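Local coordinates for fructose-bisphosphate aldolase (Slackia heliotrinireducens, PDB 4MOZ), which belongs to the DeoC/LacD family of aldolases and folds as a parallel eight-stranded TIM barrel, at residues G57-D62 against H274-L278; L141-L145 against E158-L162. One frame throughout, in Å; residues are numbered along the deposited sequence.

Interaction 1. Residues G57-D62 against H274-L278; sequences GIDISD and HQRSL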
loop_
_atom_site.group_PDB
_atom_site.type_symbol
_atom_site.label_atom_id
_atom_site.label_comp_id
_atom_site.label_asym_id
_atom_site.label_seq_id
_atom_site.Cartn_x
_atom_site.Cartn_y
_atom_site.Cartn_z
ATOM N N GLY C 57 -19.600 12.783 37.549
ATOM C CA GLY C 57 -18.410 13.538 37.936
ATOM C C GLY C 57 -17.841 14.406 36.829
ATOM O O GLY C 57 -16.752 14.963 36.968
ATOM N N ILE C 58 -18.574 14.514 35.725
ATOM C CA ILE C 58 -18.187 15.368 34.608
ATOM C C ILE C 58 -19.246 16.455 34.460
ATOM O O ILE C 58 -20.436 16.157 34.343
ATOM C CB ILE C 58 -18.052 14.565 33.290
ATOM C CG1 ILE C 58 -17.004 13.453 33.444
ATOM C CG2 ILE C 58 -17.699 15.488 32.126
ATOM C CD1 ILE C 58 -17.068 12.368 32.389
ATOM N N ASP C 59 -18.813 17.713 34.476
ATOM C CA ASP C 59 -19.731 18.838 34.345
ATOM C C ASP C 59 -20.520 18.756 33.042
ATOM O O ASP C 59 -19.962 18.444 31.986
ATOM C CB ASP C 59 -18.980 20.169 34.411
ATOM C CG ASP C 59 -19.912 21.349 34.601
ATOM O OD1 ASP C 59 -20.261 21.649 35.761
ATOM O OD2 ASP C 59 -20.298 21.977 33.592
ATOM N N ILE C 60 -21.817 19.047 33.132
ATOM C CA ILE C 60 -22.718 19.013 31.978
ATOM C C ILE C 60 -22.253 19.877 30.792
ATOM O O ILE C 60 -22.538 19.552 29.641
ATOM C CB ILE C 60 -24.186 19.333 32.378
ATOM C CG1 ILE C 60 -25.156 19.019 31.229
ATOM C CG2 ILE C 60 -24.337 20.771 32.871
ATOM C CD1 ILE C 60 -25.128 17.574 30.764
ATOM N N SER C 61 -21.520 20.954 31.069
ATOM C CA SER C 61 -21.007 21.814 29.996
ATOM C C SER C 61 -19.972 21.116 29.098
ATOM O O SER C 61 -19.767 21.529 27.958
ATOM C CB SER C 61 -20.450 23.129 30.557
ATOM O OG SER C 61 -19.329 22.895 31.393
ATOM N N ASP C 62 -19.341 20.054 29.604
ATOM C CA ASP C 62 -18.353 19.284 28.826
ATOM C C ASP C 62 -18.969 18.434 27.698
ATOM O O ASP C 62 -18.255 17.944 26.814
ATOM C CB ASP C 62 -17.504 18.401 29.748
ATOM C CG ASP C 62 -16.149 18.049 29.143
ATOM O OD1 ASP C 62 -15.679 18.770 28.232
ATOM O OD2 ASP C 62 -15.539 17.053 29.592
ATOM N N HIS C 274 -11.074 19.874 31.172
ATOM C CA HIS C 274 -12.365 20.040 30.505
ATOM C C HIS C 274 -13.557 19.402 31.168
ATOM O O HIS C 274 -14.681 19.801 30.891
ATOM C CB HIS C 274 -12.297 19.713 29.006
ATOM C CG HIS C 274 -11.971 18.267 28.691
ATOM N ND1 HIS C 274 -12.811 17.248 28.980
ATOM C CD2 HIS C 274 -10.867 17.698 28.053
ATOM C CE1 HIS C 274 -12.264 16.090 28.570
ATOM N NE2 HIS C 274 -11.073 16.367 28.003
ATOM N N GLN C 275 -13.336 18.442 32.066
ATOM C CA GLN C 275 -14.447 17.844 32.834
ATOM C C GLN C 275 -15.045 18.782 33.898
ATOM O O GLN C 275 -16.103 18.494 34.467
ATOM C CB GLN C 275 -14.037 16.513 33.462
ATOM C CG GLN C 275 -13.833 15.412 32.434
ATOM C CD GLN C 275 -13.384 14.095 33.034
ATOM O OE1 GLN C 275 -13.061 14.009 34.218
ATOM N NE2 GLN C 275 -13.359 13.058 32.210
ATOM N N ARG C 276 -14.371 19.901 34.149
ATOM C CA ARG C 276 -14.835 20.902 35.105
ATOM C C ARG C 276 -15.704 21.943 34.408
ATOM O O ARG C 276 -15.673 22.062 33.181
ATOM C CB ARG C 276 -13.640 21.586 35.776
ATOM C CG ARG C 276 -12.781 20.654 36.610
ATOM C CD ARG C 276 -11.463 21.309 36.986
ATOM N NE ARG C 276 -10.493 20.323 37.452
ATOM C CZ ARG C 276 -10.318 19.961 38.722
ATOM N NH1 ARG C 276 -9.407 19.049 39.023
ATOM N NH2 ARG C 276 -11.045 20.505 39.689
ATOM N N SER C 277 -16.471 22.694 35.194
ATOM C CA SER C 277 -17.255 23.816 34.678
ATOM C C SER C 277 -16.322 24.848 34.061
ATOM O O SER C 277 -15.148 24.917 34.425
ATOM C CB SER C 277 -18.070 24.462 35.800
ATOM O OG SER C 277 -17.221 25.098 36.743
ATOM N N LEU C 278 -16.845 25.650 33.137
ATOM C CA LEU C 278 -16.036 26.627 32.404
ATOM C C LEU C 278 -15.161 27.487 33.326
ATOM O O LEU C 278 -13.954 27.598 33.104
ATOM C CB LEU C 278 -16.917 27.493 31.486
ATOM C CG LEU C 278 -16.250 28.569 30.613
ATOM C CD1 LEU C 278 -15.177 27.987 29.697
ATOM C CD2 LEU C 278 -17.290 29.333 29.803
#
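This is a polar loop-to-loop contact at the surface of a TIM barrel, joining the connection that follows the first strand to the turn between helices 271-274 and 278-294 after the eighth. Residues distant in sequence are held here by their backbone and by one buried side-chain pair. Asp-59 N donates to Gln-275 O over 2.8 Å in a nearly straight bond, beside the closest pair of CA atoms, those of Ile-58 and Gln-275, 4.8 Å apart. Ile-58 CG1 meets the amide carbon CD of Gln-275 at 3.7 Å, while that amide's nitrogen bonds to the backbone of Asp-52. Asp-59 also organises its own loop: OD2 accepts from Ser-61 N at 3.0 Å, an Asx turn, and from Ser-61 OG. Asp-59 OD1 lies 3.6 Å from CB of Ser-277, the N-cap residue of helix 278-294. Deeper in, the ring of His-274 stacks on Phe-53 and makes a His-carboxylate hydrogen bond at its edge, ND1 donating to Asp-62 OD2 at 2.8 Å.

Interaction 2. Residues L141-L145 against E158-L162; sequences LGYTL and EAGQL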
loop_
_atom_site.group_PDB
_atom_site.type_symbol
_atom_site.label_atom_id
_atom_site.label_comp_id
_atom_site.label_asym_id
_atom_site.label_seq_id
_atom_site.Cartn_x
_atom_site.Cartn_y
_atom_site.Cartn_z
ATOM N N LEU C 141 2.142 20.172 14.892
ATOM C CA LEU C 141 1.461 18.915 14.664
ATOM C C LEU C 141 1.725 17.963 15.812
ATOM O O LEU C 141 2.758 18.061 16.493
ATOM C CB LEU C 141 1.939 18.272 13.358
ATOM C CG LEU C 141 1.939 19.077 12.055
ATOM C CD1 LEU C 141 2.397 18.181 10.917
ATOM C CD2 LEU C 141 0.576 19.679 11.735
ATOM N N GLY C 142 0.784 17.044 16.017
ATOM C CA GLY C 142 0.923 15.986 17.005
ATOM C C GLY C 142 0.695 14.614 16.392
ATOM O O GLY C 142 -0.062 14.475 15.431
ATOM N N TYR C 143 1.354 13.601 16.952
ATOM C CA TYR C 143 1.226 12.225 16.482
ATOM C C TYR C 143 1.505 11.263 17.629
ATOM O O TYR C 143 2.434 11.485 18.409
ATOM C CB TYR C 143 2.189 11.963 15.314
ATOM C CG TYR C 143 1.968 10.641 14.616
ATOM C CD1 TYR C 143 2.636 9.490 15.044
ATOM C CD2 TYR C 143 1.091 10.533 13.531
ATOM C CE1 TYR C 143 2.439 8.272 14.417
ATOM C CE2 TYR C 143 0.894 9.315 12.895
ATOM C CZ TYR C 143 1.570 8.188 13.349
ATOM O OH TYR C 143 1.383 6.965 12.747
ATOM N N THR C 144 0.702 10.204 17.726
ATOM C CA THR C 144 0.884 9.163 18.745
ATOM C C THR C 144 1.548 7.904 18.184
ATOM O O THR C 144 1.162 7.418 17.121
ATOM C CB THR C 144 -0.466 8.757 19.369
ATOM O OG1 THR C 144 -1.062 9.899 19.982
ATOM C CG2 THR C 144 -0.279 7.667 20.426
ATOM N N LEU C 145 2.532 7.374 18.907
ATOM C CA LEU C 145 3.155 6.093 18.556
ATOM C C LEU C 145 3.032 5.119 19.714
ATOM O O LEU C 145 3.355 5.468 20.850
ATOM C CB LEU C 145 4.641 6.254 18.227
ATOM C CG LEU C 145 5.084 7.092 17.034
ATOM C CD1 LEU C 145 5.389 8.520 17.470
ATOM C CD2 LEU C 145 6.310 6.448 16.403
ATOM N N GLU C 158 5.106 6.576 9.568
ATOM C CA GLU C 158 4.278 7.778 9.467
ATOM C C GLU C 158 4.898 8.927 10.264
ATOM O O GLU C 158 5.017 10.039 9.753
ATOM C CB GLU C 158 2.835 7.512 9.920
ATOM C CG GLU C 158 2.027 6.637 8.972
ATOM C CD GLU C 158 0.579 6.433 9.402
ATOM O OE1 GLU C 158 0.179 6.868 10.504
ATOM O OE2 GLU C 158 -0.180 5.823 8.617
ATOM N N ALA C 159 5.324 8.646 11.496
ATOM C CA ALA C 159 5.890 9.682 12.370
ATOM C C ALA C 159 7.168 10.295 11.806
ATOM O O ALA C 159 7.299 11.514 11.760
ATOM C CB ALA C 159 6.126 9.150 13.775
ATOM N N GLY C 160 8.098 9.445 11.373
ATOM C CA GLY C 160 9.371 9.901 10.830
ATOM C C GLY C 160 9.192 10.837 9.648
ATOM O O GLY C 160 9.834 11.881 9.582
ATOM N N GLN C 161 8.302 10.463 8.730
ATOM C CA GLN C 161 7.995 11.267 7.548
ATOM C C GLN C 161 7.322 12.580 7.934
ATOM O O GLN C 161 7.595 13.632 7.337
ATOM C CB GLN C 161 7.105 10.471 6.580
ATOM C CG GLN C 161 6.725 11.201 5.294
ATOM C CD GLN C 161 7.900 11.407 4.345
ATOM O OE1 GLN C 161 8.926 10.744 4.452
ATOM N NE2 GLN C 161 7.743 12.325 3.403
ATOM N N LEU C 162 6.446 12.505 8.931
ATOM C CA LEU C 162 5.704 13.660 9.409
ATOM C C LEU C 162 6.628 14.719 10.007
ATOM O O LEU C 162 6.469 15.913 9.737
ATOM C CB LEU C 162 4.671 13.226 10.446
ATOM C CG LEU C 162 3.557 14.226 10.739
ATOM C CD1 LEU C 162 2.536 14.247 9.608
ATOM C CD2 LEU C 162 2.893 13.877 12.061
#
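In the beta-alpha-beta unit of strand 138-145, helix 152-168 and strand 172-177, a helix returns across the outside of the TIM barrel against the strand it follows. The two short segments accordingly run nearly antiparallel, at 158°, with axes 9.5 Å apart at closest approach. Glu-158 comes first and supplies the polar element: its OE1 accepts a short hydrogen bond from Tyr-143 OH and also takes one from the backbone N of Gln-121, so the carboxylate ties strand, helix and a neighbouring loop together. One residue on, Ala-159 faces the strand, and its small side chain lets the backbones approach to 6.7 Å between its CA and that of Tyr-143. Ala-159 CB packs on Tyr-143 CD1 at 3.7 Å and on Leu-145 CD2 at 3.8 Å. Gly-160 and Gln-161 lie on the far side of the turn, where Gln-161 OE1 instead accepts from the backbone of Asp-124 of a neighbouring subunit. Leu-162, one helical turn after Glu-158, resumes the apolar packing on the strand-facing side. Leu-162 CG sits 4.1 Å from Leu-141 CD1, and Leu-162 CD2 comes within 3.8 Å of Tyr-143 CB.

In the fold
Closed barrels are built from both local and distant contacts, and this chain illustrates the two scales. From the N terminus, strand 37-41 leads through helix 44-47 to residues 57-62, where the long loop of interaction 1 opens. Two further strands follow before strand 138-145 begins interaction 2, which closes a short loop once helix 152-168 folds back, within one beta-alpha-beta unit. The remaining strands complete the barrel before residues 274-278 close interaction 1, so interaction 2 is nested inside it. Their centres lie 30 Å apart on opposite sides of the chain's centre: one links the connections after the first and last strands, the other the fourth strand and its helix.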